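Side-chain contacts in putative chromatin binding protein (Chaetomium thermophilum, PDB 6QP0), which acts as a PSTK-like, tRNA-dependent ATPase essential for tRNA modification by Elongator, this chain being its P-loop nucleotide-binding part: residues T16-Q21 with F229-D234; R72-S77 with K118-P123; I83-Y88 with E201-S206; A112-V117 with K136-Q141. All blocks are in the same frame, centred on the assembly; numbering follows the deposited sequence.

Contact 1 of 4, residues T16-Q21 with F229-D234. With MG (magnesium ion), chain D; ADP (adenosine-5'-diphosphate), chain B.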
# COMPACT_ATOMS: atom_id res chain seq x y z
N THR A 16 -6.28 -3.34 -1.36
CA THR A 16 -6.68 -4.27 -0.30
C THR A 16 -6.91 -5.67 -0.86
O THR A 16 -6.52 -6.66 -0.25
CB THR A 16 -7.94 -3.76 0.40
OG1 THR A 16 -7.75 -2.40 0.81
CG2 THR A 16 -8.25 -4.62 1.62
N THR A 17 -7.53 -5.76 -2.04
CA THR A 17 -7.81 -7.06 -2.63
C THR A 17 -6.52 -7.80 -2.94
O THR A 17 -6.37 -8.98 -2.60
CB THR A 17 -8.65 -6.88 -3.89
OG1 THR A 17 -9.68 -5.90 -3.64
CG2 THR A 17 -9.30 -8.19 -4.30
N ARG A 18 -5.56 -7.13 -3.59
CA ARG A 18 -4.28 -7.76 -3.87
C ARG A 18 -3.47 -8.00 -2.60
O ARG A 18 -2.76 -9.00 -2.50
CB ARG A 18 -3.48 -6.90 -4.84
CG ARG A 18 -3.50 -7.38 -6.29
CD ARG A 18 -4.90 -7.39 -6.88
NE ARG A 18 -4.87 -7.51 -8.33
CZ ARG A 18 -4.72 -8.65 -9.00
NH1 ARG A 18 -4.57 -9.80 -8.34
NH2 ARG A 18 -4.70 -8.65 -10.32
N ALA A 19 -3.58 -7.10 -1.61
CA ALA A 19 -2.82 -7.27 -0.37
C ALA A 19 -3.26 -8.53 0.37
O ALA A 19 -2.43 -9.24 0.93
CB ALA A 19 -2.99 -6.04 0.52
N ARG A 20 -4.56 -8.81 0.38
CA ARG A 20 -5.05 -10.05 0.99
C ARG A 20 -4.44 -11.26 0.29
O ARG A 20 -3.92 -12.17 0.95
CB ARG A 20 -6.57 -10.10 0.92
CG ARG A 20 -7.27 -9.08 1.81
CD ARG A 20 -8.72 -8.90 1.42
NE ARG A 20 -9.42 -7.96 2.29
CZ ARG A 20 -10.59 -7.41 2.00
NH1 ARG A 20 -11.21 -7.69 0.87
NH2 ARG A 20 -11.15 -6.56 2.86
N GLN A 21 -4.50 -11.28 -1.04
CA GLN A 21 -3.91 -12.38 -1.80
C GLN A 21 -2.43 -12.54 -1.46
O GLN A 21 -1.96 -13.67 -1.26
CB GLN A 21 -4.08 -12.13 -3.30
CG GLN A 21 -5.53 -11.97 -3.74
CD GLN A 21 -5.66 -11.58 -5.20
OE1 GLN A 21 -4.73 -11.74 -5.98
NE2 GLN A 21 -6.83 -11.07 -5.57
N PHE A 229 6.98 -4.00 -8.71
CA PHE A 229 6.12 -5.06 -9.22
C PHE A 229 4.72 -4.48 -9.42
O PHE A 229 4.29 -3.60 -8.67
CB PHE A 229 6.06 -6.26 -8.27
CG PHE A 229 7.41 -6.78 -7.87
CD1 PHE A 229 8.01 -7.79 -8.60
CD2 PHE A 229 8.07 -6.27 -6.77
CE1 PHE A 229 9.25 -8.28 -8.24
CE2 PHE A 229 9.31 -6.75 -6.40
CZ PHE A 229 9.90 -7.76 -7.14
N LEU A 230 4.03 -4.97 -10.44
CA LEU A 230 2.71 -4.48 -10.79
C LEU A 230 1.75 -5.65 -10.97
O LEU A 230 2.15 -6.75 -11.35
CB LEU A 230 2.75 -3.63 -12.07
CG LEU A 230 3.64 -2.39 -12.03
CD1 LEU A 230 5.09 -2.74 -12.34
CD2 LEU A 230 3.13 -1.33 -13.00
N LEU A 231 0.47 -5.39 -10.70
CA LEU A 231 -0.59 -6.39 -10.85
C LEU A 231 -1.83 -5.69 -11.38
O LEU A 231 -2.52 -4.98 -10.63
CB LEU A 231 -0.88 -7.09 -9.53
CG LEU A 231 0.19 -8.01 -8.94
CD1 LEU A 231 -0.27 -8.53 -7.58
CD2 LEU A 231 0.48 -9.16 -9.88
N ALA A 232 -2.12 -5.88 -12.66
CA ALA A 232 -3.38 -5.42 -13.22
C ALA A 232 -4.51 -6.34 -12.77
O ALA A 232 -4.29 -7.49 -12.39
CB ALA A 232 -3.31 -5.37 -14.75
N TRP A 233 -5.73 -5.82 -12.82
CA TRP A 233 -6.89 -6.63 -12.45
C TRP A 233 -6.96 -7.90 -13.30
O TRP A 233 -7.16 -9.00 -12.78
CB TRP A 233 -8.17 -5.82 -12.59
CG TRP A 233 -8.40 -4.84 -11.47
CD1 TRP A 233 -7.50 -4.44 -10.53
CD2 TRP A 233 -9.62 -4.15 -11.19
NE1 TRP A 233 -8.09 -3.54 -9.67
CE2 TRP A 233 -9.39 -3.34 -10.06
CE3 TRP A 233 -10.89 -4.13 -11.78
CZ2 TRP A 233 -10.37 -2.53 -9.51
CZ3 TRP A 233 -11.87 -3.32 -11.23
CH2 TRP A 233 -11.60 -2.53 -10.10
N ASP A 234 -6.80 -7.75 -14.61
CA ASP A 234 -6.96 -8.89 -15.52
C ASP A 234 -5.86 -9.93 -15.35
O ASP A 234 -6.02 -11.05 -15.85
CB ASP A 234 -6.98 -8.38 -16.96
CG ASP A 234 -8.09 -7.37 -17.20
OD1 ASP A 234 -9.23 -7.61 -16.74
OD2 ASP A 234 -7.82 -6.33 -17.84
MG MG D . -6.84 -0.60 0.78
PB ADP B . -8.78 -0.30 -2.43
O1B ADP B . -8.86 -0.81 -1.00
O2B ADP B . -9.26 1.12 -2.49
O3B ADP B . -7.35 -0.36 -2.91
PA ADP B . -10.27 -2.75 -3.06
O1A ADP B . -11.11 -2.71 -1.81
O2A ADP B . -9.10 -3.68 -2.88
O3A ADP B . -9.74 -1.22 -3.41
O5' ADP B . -11.22 -3.25 -4.33
C5' ADP B . -12.17 -2.34 -4.85
C4' ADP B . -13.20 -3.02 -5.49
O4' ADP B . -12.75 -3.47 -6.86
C3' ADP B . -13.60 -4.35 -4.70
O3' ADP B . -15.08 -4.58 -4.79
C2' ADP B . -12.99 -5.27 -5.26
O2' ADP B . -13.82 -6.49 -5.27
C1' ADP B . -12.70 -4.78 -6.82
N9 ADP B . -11.39 -5.20 -7.20
C8 ADP B . -10.18 -4.89 -6.75
N7 ADP B . -9.30 -5.60 -7.48
C5 ADP B . -9.99 -6.33 -8.37
C6 ADP B . -9.59 -7.22 -9.34
N6 ADP B . -8.51 -7.92 -10.03
N1 ADP B . -10.48 -7.83 -10.10
C2 ADP B . -11.80 -7.58 -9.93
N3 ADP B . -12.21 -6.71 -8.97
C4 ADP B . -11.30 -6.09 -8.20
O HOH W 1 -8.21 -0.52 2.64
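The ADP site is framed here by the helix after the P-loop, which brings R18 against L231, and by the turn after strand 228–231, which carries A232 and W233. R18 CG lies beside the L231 methyl CD1 at 3.7 Å; from there the bend at chi2 (62°) turns the rest of the chain, and the guanidinium goes on to the turn. L231 CB lies over one face of that group and ADP N6 over the opposite face, so it is sandwiched between strand and base. At its edge R18 NH2 points to the carbonyl oxygen A232 O; the modelled 2.4 Å between these two atoms is too short to take literally, and the angle is only 125°. R18 NH1 makes only a weak bond to Q21 OE1.

T16, the last residue of the Walker A motif, and T17 after it stand at the start of helix 15–31. T16 OG1 binds the magnesium ion at 2.0 Å, and D130 is a further residue of the metal site. T17 N gives ADP O2A a sound bond of 2.7 Å (149°), whereas the T17 OG1 contact to the same oxygen is doubtfully short.

W233 stacks under the adenine, with ADP C5 3.4 Å above the centre of its ring. Its NE1 is hydrogen-bonded to S13 O, which fixes the indole's rotation, while its carbonyl W233 O receives a weak bond from ADP N6 at 3.2 Å. An alanine here would take away that flat platform, and the adenine would probably be left freer to tilt in its pocket.

Contact 2 of 4, residues R72-S77 with K118-P123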
# COMPACT_ATOMS: atom_id res chain seq x y z
N ARG A 72 7.69 -13.82 10.37
CA ARG A 72 6.42 -13.35 10.89
C ARG A 72 5.76 -12.46 9.84
O ARG A 72 6.43 -11.68 9.16
CB ARG A 72 6.61 -12.56 12.19
CG ARG A 72 6.79 -13.42 13.44
CD ARG A 72 7.16 -12.56 14.64
NE ARG A 72 8.61 -12.42 14.79
CZ ARG A 72 9.22 -11.40 15.38
NH1 ARG A 72 8.52 -10.39 15.88
NH2 ARG A 72 10.54 -11.39 15.47
N LEU A 73 4.44 -12.58 9.72
CA LEU A 73 3.68 -11.88 8.69
C LEU A 73 2.82 -10.80 9.34
O LEU A 73 2.02 -11.10 10.23
CB LEU A 73 2.81 -12.87 7.91
CG LEU A 73 2.05 -12.31 6.70
CD1 LEU A 73 3.00 -11.68 5.70
CD2 LEU A 73 1.23 -13.42 6.05
N HIS A 74 2.97 -9.57 8.88
CA HIS A 74 2.22 -8.43 9.39
C HIS A 74 1.49 -7.74 8.24
O HIS A 74 1.99 -7.66 7.12
CB HIS A 74 3.13 -7.41 10.09
CG HIS A 74 4.02 -8.01 11.13
ND1 HIS A 74 3.65 -8.12 12.46
CD2 HIS A 74 5.26 -8.53 11.05
CE1 HIS A 74 4.63 -8.68 13.14
NE2 HIS A 74 5.62 -8.94 12.31
N TYR A 75 0.29 -7.23 8.54
CA TYR A 75 -0.52 -6.49 7.58
C TYR A 75 -0.97 -5.18 8.22
O TYR A 75 -1.53 -5.19 9.32
CB TYR A 75 -1.74 -7.31 7.14
CG TYR A 75 -2.75 -6.50 6.36
CD1 TYR A 75 -2.60 -6.29 4.99
CD2 TYR A 75 -3.87 -5.96 6.98
CE1 TYR A 75 -3.52 -5.55 4.28
CE2 TYR A 75 -4.80 -5.22 6.27
CZ TYR A 75 -4.62 -5.02 4.92
OH TYR A 75 -5.54 -4.29 4.21
N ILE A 76 -0.73 -4.08 7.52
CA ILE A 76 -1.08 -2.75 8.00
C ILE A 76 -1.82 -2.01 6.89
O ILE A 76 -1.49 -2.16 5.71
CB ILE A 76 0.17 -1.95 8.44
CG1 ILE A 76 0.98 -2.74 9.47
CG2 ILE A 76 -0.24 -0.60 9.01
CD1 ILE A 76 2.34 -2.15 9.76
N SER A 77 -2.80 -1.19 7.27
CA SER A 77 -3.56 -0.41 6.32
C SER A 77 -4.12 0.81 7.04
O SER A 77 -4.08 0.91 8.27
CB SER A 77 -4.70 -1.23 5.69
OG SER A 77 -5.72 -1.49 6.64
N LYS A 118 7.50 0.48 11.89
CA LYS A 118 8.71 0.39 12.69
C LYS A 118 8.55 -0.56 13.87
O LYS A 118 9.51 -1.20 14.29
CB LYS A 118 9.11 1.78 13.20
CG LYS A 118 10.58 1.88 13.59
CD LYS A 118 10.91 3.25 14.16
CE LYS A 118 12.38 3.58 13.99
NZ LYS A 118 13.27 2.51 14.53
N ARG A 119 7.33 -0.67 14.42
CA ARG A 119 7.11 -1.52 15.57
C ARG A 119 7.26 -3.00 15.25
O ARG A 119 7.54 -3.79 16.17
CB ARG A 119 5.71 -1.26 16.15
CG ARG A 119 5.56 0.09 16.82
CD ARG A 119 4.09 0.50 16.94
NE ARG A 119 3.95 1.86 17.46
CZ ARG A 119 2.87 2.62 17.28
NH1 ARG A 119 1.84 2.16 16.59
NH2 ARG A 119 2.84 3.84 17.79
N VAL A 120 7.08 -3.40 14.00
CA VAL A 120 7.08 -4.82 13.64
C VAL A 120 8.15 -5.12 12.60
O VAL A 120 8.75 -6.20 12.61
CB VAL A 120 5.70 -5.26 13.13
CG1 VAL A 120 4.69 -5.24 14.26
CG2 VAL A 120 5.24 -4.35 11.98
N LEU A 121 8.41 -4.17 11.70
CA LEU A 121 9.30 -4.43 10.57
C LEU A 121 10.69 -4.82 11.06
O LEU A 121 11.26 -4.16 11.93
CB LEU A 121 9.38 -3.21 9.66
CG LEU A 121 10.30 -3.33 8.45
CD1 LEU A 121 9.83 -4.44 7.51
CD2 LEU A 121 10.40 -2.01 7.71
N GLY A 122 11.22 -5.90 10.49
CA GLY A 122 12.55 -6.37 10.82
C GLY A 122 13.03 -7.42 9.84
O GLY A 122 12.30 -7.84 8.94
N PRO A 123 14.27 -7.87 10.01
CA PRO A 123 14.80 -8.90 9.10
C PRO A 123 13.96 -10.16 9.05
O PRO A 123 13.86 -10.79 7.98
CB PRO A 123 16.20 -9.18 9.67
CG PRO A 123 16.58 -7.93 10.37
CD PRO A 123 15.30 -7.38 10.94
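The first torsions of H74 and V120 bring the face of the imidazole against the branched end of the valine. In H74, CG sits beside the backbone N and opposite the carbonyl carbon (chi1 -51°), with chi2 at -91° setting the imidazole crosswise to its stem. V120 has CG1 beside its own N and CG2 tucked between N and the carbonyl carbon, which puts both methyls on the imidazole side, next to CB.

The result is a CH-pi contact. V120 CB stands 3.5 Å from the centroid of the H74 ring and 9° off the normal, almost exactly over the middle of the face. V120 CG1 leans to one side of the ring, 3.6 Å from H74 ND1, while V120 CG2 lies nearer the CB end, 4.0 Å from H74 CG. The two side chains run past each other in opposite directions. Two residues further along the strand, on the same face, I76 CD1 reaches V120 CG2 at 4.3 Å, a looser apolar touch, and I76 goes on to pack against A116 and V117.

Strand 72–77 is an outermost strand of the parallel sheet, and the end of helix 106–120 lies over one face of it; alternate residues L73 and Y75 turn to helix 15–31 on the other. V127 of the neighbouring strand also touches H74, I76 and V120.

H74 NE2 is hydrogen-bonded to D125 OD2, an oxygen that R72 NH1 also engages in a salt bridge. The imidazole is therefore held by its polar end and pressed by valine on its face, and the nearby carboxylate would probably help to stabilise a positive charge on the ring, with R72 opposing it.

Contact 3 of 4, residues I83-Y88 with E201-S206. With AF3 (aluminum fluoride), chain C.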
# COMPACT_ATOMS: atom_id res chain seq x y z
N ILE A 83 -7.51 5.15 10.07
CA ILE A 83 -7.20 6.38 9.34
C ILE A 83 -8.27 6.53 8.26
O ILE A 83 -8.27 5.80 7.26
CB ILE A 83 -5.79 6.34 8.73
CG1 ILE A 83 -4.74 6.30 9.84
CG2 ILE A 83 -5.58 7.55 7.83
CD1 ILE A 83 -3.33 6.10 9.35
N SER A 84 -9.19 7.47 8.45
CA SER A 84 -10.24 7.69 7.48
C SER A 84 -9.66 8.24 6.18
O SER A 84 -8.63 8.91 6.16
CB SER A 84 -11.28 8.66 8.03
OG SER A 84 -12.40 8.77 7.16
N ARG A 85 -10.35 7.94 5.07
CA ARG A 85 -9.91 8.41 3.76
C ARG A 85 -10.00 9.92 3.61
O ARG A 85 -9.46 10.46 2.63
CB ARG A 85 -10.75 7.74 2.67
CG ARG A 85 -10.56 6.24 2.58
CD ARG A 85 -11.72 5.58 1.84
NE ARG A 85 -11.47 4.16 1.59
CZ ARG A 85 -11.58 3.20 2.51
NH1 ARG A 85 -11.92 3.50 3.75
NH2 ARG A 85 -11.34 1.94 2.18
N SER A 86 -10.66 10.61 4.53
CA SER A 86 -10.83 12.06 4.42
C SER A 86 -9.57 12.84 4.78
O SER A 86 -9.54 14.05 4.57
CB SER A 86 -11.99 12.51 5.31
OG SER A 86 -11.84 12.01 6.63
N VAL A 87 -8.54 12.17 5.31
CA VAL A 87 -7.29 12.86 5.61
C VAL A 87 -6.60 13.36 4.35
O VAL A 87 -5.72 14.22 4.43
CB VAL A 87 -6.34 11.93 6.40
CG1 VAL A 87 -6.97 11.51 7.72
CG2 VAL A 87 -5.97 10.71 5.57
N TYR A 88 -6.99 12.85 3.18
CA TYR A 88 -6.31 13.15 1.93
C TYR A 88 -6.89 14.36 1.21
O TYR A 88 -6.57 14.58 0.03
CB TYR A 88 -6.35 11.92 1.02
CG TYR A 88 -5.68 10.72 1.66
CD1 TYR A 88 -4.30 10.63 1.73
CD2 TYR A 88 -6.43 9.68 2.20
CE1 TYR A 88 -3.68 9.55 2.32
CE2 TYR A 88 -5.82 8.59 2.79
CZ TYR A 88 -4.44 8.53 2.85
OH TYR A 88 -3.83 7.45 3.44
N GLU A 201 -15.34 1.67 2.49
CA GLU A 201 -15.89 3.01 2.66
C GLU A 201 -15.48 3.88 1.48
O GLU A 201 -14.28 3.96 1.17
CB GLU A 201 -15.41 3.63 3.97
CG GLU A 201 -16.51 3.97 4.96
CD GLU A 201 -17.31 5.20 4.56
OE1 GLU A 201 -18.55 5.11 4.48
OE2 GLU A 201 -16.69 6.26 4.33
N PRO A 202 -16.41 4.53 0.79
CA PRO A 202 -16.04 5.31 -0.39
C PRO A 202 -15.38 6.63 -0.02
O PRO A 202 -15.49 7.13 1.10
CB PRO A 202 -17.39 5.55 -1.09
CG PRO A 202 -18.37 5.58 0.04
CD PRO A 202 -17.87 4.58 1.05
N TYR A 203 -14.68 7.18 -1.00
CA TYR A 203 -14.16 8.53 -0.91
C TYR A 203 -15.22 9.51 -1.41
O TYR A 203 -16.08 9.16 -2.22
CB TYR A 203 -12.89 8.70 -1.76
CG TYR A 203 -11.78 7.70 -1.51
CD1 TYR A 203 -11.93 6.36 -1.82
CD2 TYR A 203 -10.56 8.12 -1.00
CE1 TYR A 203 -10.91 5.45 -1.60
CE2 TYR A 203 -9.53 7.22 -0.78
CZ TYR A 203 -9.71 5.89 -1.09
OH TYR A 203 -8.68 5.01 -0.87
N GLU A 204 -15.14 10.75 -0.93
CA GLU A 204 -15.92 11.82 -1.55
C GLU A 204 -15.36 12.08 -2.94
O GLU A 204 -14.14 12.10 -3.14
CB GLU A 204 -15.87 13.08 -0.69
CG GLU A 204 -16.45 12.91 0.71
CD GLU A 204 -17.89 12.45 0.69
OE1 GLU A 204 -18.68 13.02 -0.10
OE2 GLU A 204 -18.25 11.52 1.44
N ARG A 205 -16.25 12.27 -3.92
CA ARG A 205 -15.79 12.39 -5.31
C ARG A 205 -14.77 13.50 -5.48
O ARG A 205 -13.91 13.42 -6.37
CB ARG A 205 -16.99 12.59 -6.24
CG ARG A 205 -17.82 11.33 -6.46
CD ARG A 205 -18.74 11.44 -7.67
NE ARG A 205 -19.96 12.19 -7.40
CZ ARG A 205 -21.18 11.66 -7.32
NH1 ARG A 205 -21.35 10.35 -7.50
NH2 ARG A 205 -22.22 12.43 -7.07
N SER A 206 -14.83 14.55 -4.65
CA SER A 206 -13.79 15.58 -4.68
C SER A 206 -12.45 15.02 -4.22
O SER A 206 -11.42 15.19 -4.89
CB SER A 206 -14.21 16.77 -3.81
OG SER A 206 -13.23 17.79 -3.80
AL AF3 C . -9.28 1.85 -0.42
F1 AF3 C . -8.30 0.80 0.50
F2 AF3 C . -10.96 1.59 -0.50
F3 AF3 C . -8.55 2.83 -1.62
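R85 and Y203 form the tight half of this contact, on the aluminum fluoride. The arginine chain runs extended across the tyrosine at about a right angle, and R85 CD sits over the centre of the phenol ring, 3.5 Å from the Y203 centroid and 11° off the normal, a CH-pi contact. Beyond it the guanidinium stands nearly upright to the ring, the planes 83° apart, and addresses the ligand with its edge: R85 NH2 gives AF3 F2 a nearly straight bond of 2.7 Å (165°), backed by a weak one from NE. Y203 OH meets AF3 F3, which lies in the plane of the ring, though the modelled 2.3 Å is doubtfully short. E201 O lies over one face of the guanidinium, too badly angled to NE for a hydrogen bond; R85 NH1 is taken up by S198 O, and E201 CB comes within 3.5 Å of R85 NH1. Aluminum fluoride commonly stands in for the transferred phosphate, so R85 and Y203 probably meet the gamma-phosphate of ATP. An alanine in place of R85 would probably leave F2 without these donors and uncover the face of Y203.

The outer side is looser. The E201 carboxylate turns off, its OE2 5.5 Å from R85 NH1, toward a long, weak ion pair with R176. P202 offers the arginine little more than its carbonyl oxygen, P202 O standing 4.1 Å from R85 CD.

P202 packs on helix 162–174, Y203 meets W208 of helix 205–213 edge-to-face, and I83 leans on helix 106–120.

Contact 4 of 4, residues A112-V117 with K136-Q141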
# COMPACT_ATOMS: atom_id res chain seq x y z
N ALA A 112 1.47 7.91 11.49
CA ALA A 112 0.85 6.70 12.03
C ALA A 112 1.34 5.46 11.29
O ALA A 112 1.72 4.46 11.91
CB ALA A 112 -0.67 6.81 11.95
N LEU A 113 1.33 5.51 9.95
CA LEU A 113 1.81 4.38 9.16
C LEU A 113 3.27 4.08 9.48
O LEU A 113 3.65 2.92 9.69
CB LEU A 113 1.63 4.67 7.67
CG LEU A 113 0.19 4.78 7.16
CD1 LEU A 113 0.16 5.47 5.80
CD2 LEU A 113 -0.45 3.40 7.07
N TYR A 114 4.11 5.12 9.52
CA TYR A 114 5.53 4.92 9.76
C TYR A 114 5.76 4.20 11.09
O TYR A 114 6.54 3.25 11.17
CB TYR A 114 6.25 6.27 9.74
CG TYR A 114 7.75 6.16 9.95
CD1 TYR A 114 8.29 6.22 11.23
CD2 TYR A 114 8.62 6.00 8.88
CE1 TYR A 114 9.65 6.12 11.44
CE2 TYR A 114 9.98 5.91 9.08
CZ TYR A 114 10.49 5.97 10.36
OH TYR A 114 11.85 5.87 10.56
N ALA A 115 5.06 4.64 12.14
CA ALA A 115 5.23 4.02 13.46
C ALA A 115 4.78 2.57 13.45
O ALA A 115 5.48 1.69 13.98
CB ALA A 115 4.46 4.82 14.51
N ALA A 116 3.62 2.29 12.86
CA ALA A 116 3.11 0.93 12.81
C ALA A 116 4.12 -0.02 12.17
O ALA A 116 4.30 -1.15 12.63
CB ALA A 116 1.79 0.89 12.05
N VAL A 117 4.78 0.43 11.10
CA VAL A 117 5.76 -0.42 10.43
C VAL A 117 6.99 -0.61 11.32
O VAL A 117 7.48 -1.73 11.50
CB VAL A 117 6.15 0.17 9.06
CG1 VAL A 117 7.24 -0.66 8.41
CG2 VAL A 117 4.93 0.24 8.15
N LYS A 136 6.45 9.88 -3.85
CA LYS A 136 7.81 9.36 -3.95
C LYS A 136 8.60 9.62 -2.67
O LYS A 136 9.32 8.75 -2.19
CB LYS A 136 8.52 9.98 -5.16
CG LYS A 136 7.94 9.57 -6.50
CD LYS A 136 8.62 10.29 -7.65
CE LYS A 136 7.98 9.90 -8.99
NZ LYS A 136 8.64 10.58 -10.14
N GLY A 137 8.47 10.83 -2.12
CA GLY A 137 9.13 11.12 -0.86
C GLY A 137 8.71 10.17 0.25
O GLY A 137 9.55 9.63 0.97
N TRP A 138 7.40 9.96 0.39
CA TRP A 138 6.92 9.01 1.39
C TRP A 138 7.46 7.62 1.12
O TRP A 138 7.95 6.94 2.04
CB TRP A 138 5.39 9.02 1.41
CG TRP A 138 4.78 7.90 2.19
CD1 TRP A 138 3.91 6.96 1.72
CD2 TRP A 138 4.99 7.58 3.57
NE1 TRP A 138 3.56 6.09 2.72
CE2 TRP A 138 4.22 6.45 3.86
CE3 TRP A 138 5.77 8.16 4.58
CZ2 TRP A 138 4.19 5.87 5.13
CZ3 TRP A 138 5.74 7.59 5.84
CH2 TRP A 138 4.95 6.45 6.11
N ARG A 139 7.40 7.17 -0.13
CA ARG A 139 7.99 5.88 -0.48
C ARG A 139 9.48 5.86 -0.21
O ARG A 139 10.05 4.80 0.08
CB ARG A 139 7.71 5.55 -1.95
CG ARG A 139 6.25 5.19 -2.25
CD ARG A 139 6.10 4.50 -3.61
NE ARG A 139 6.48 5.38 -4.72
CZ ARG A 139 5.62 6.11 -5.43
NH1 ARG A 139 4.32 6.08 -5.17
NH2 ARG A 139 6.07 6.88 -6.42
N TYR A 140 10.14 7.02 -0.28
CA TYR A 140 11.56 7.09 0.04
C TYR A 140 11.78 6.95 1.54
O TYR A 140 12.76 6.32 1.98
CB TYR A 140 12.17 8.39 -0.47
CG TYR A 140 13.61 8.58 -0.07
CD1 TYR A 140 14.64 7.97 -0.77
CD2 TYR A 140 13.95 9.37 1.03
CE1 TYR A 140 15.96 8.13 -0.41
CE2 TYR A 140 15.27 9.54 1.40
CZ TYR A 140 16.27 8.92 0.68
OH TYR A 140 17.59 9.08 1.05
N GLN A 141 10.90 7.54 2.35
CA GLN A 141 10.99 7.36 3.80
C GLN A 141 10.86 5.89 4.16
O GLN A 141 11.64 5.36 4.96
CB GLN A 141 9.90 8.18 4.50
CG GLN A 141 9.94 9.68 4.25
CD GLN A 141 8.84 10.42 5.00
OE1 GLN A 141 8.45 10.02 6.10
NE2 GLN A 141 8.33 11.49 4.40
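The shortest sound polar bond, Y140 N to K136 O at 2.7 Å, lies in the opening turn of helix 136–148, the turn from which W138 reaches across to L113 and Y114. The tryptophan's first torsion (168°) swings CG away from its own backbone N and sends the six-membered ring, not the pyrrole end, into the neighbouring helix. W138 CZ2 touches L113 CB at 3.8 Å, the two side chains crossing at about a right angle, and L113 CD1 is a little further from W138 CZ2 at 4.1 Å. W138 CH2 pushes toward the start of Y114, coming 3.8 Å from Y114 N, which is close to the indole plane. The same W138 CH2 is 3.9 Å from Y114 CB. Q141 OE1 also lies in that plane, at the ring's edge.

The Y114 ring lies beside Q141, whose carbonyl oxygen Q141 O is at its edge, 4.5 Å from Y114 CE2. Side chains of Y114 and V117 also touch E145, one turn on. W138 NE1 is taken up by N133 OD1, so the buried indole is pinned at its polar corner while its hydrocarbon rim does the packing.

The axes of the segments 112–117 and 136–141 approach to 11.8 Å, at 21° to each other, a wide gap that the indole bridges. Two nearly parallel helices, joined through strand 125–130 and lying on one face of the parallel sheet, are what successive beta-alpha-beta crossovers give in P-loop NTPases.

How the contacts relate
Contact 1 closes the longest loop of the chain and encloses the other three. Contacts 2 and 4 share helix 106–120, and their centres are about 13 Å apart. Contact 3 brackets contact 4 along the chain and meets it through I83 and A112, with centres about 19 Å apart. Contacts 1 and 2 lie on the same parallel sheet, and Y75 packs against T16 and A19. Contacts 1 and 3, whose centres are about 21 Å apart, serve one active-site assembly: contact 1 meets ADP and magnesium, contact 3 the aluminum fluoride. Contacts 2 and 4 lie in the helical layer on one face of the sheet.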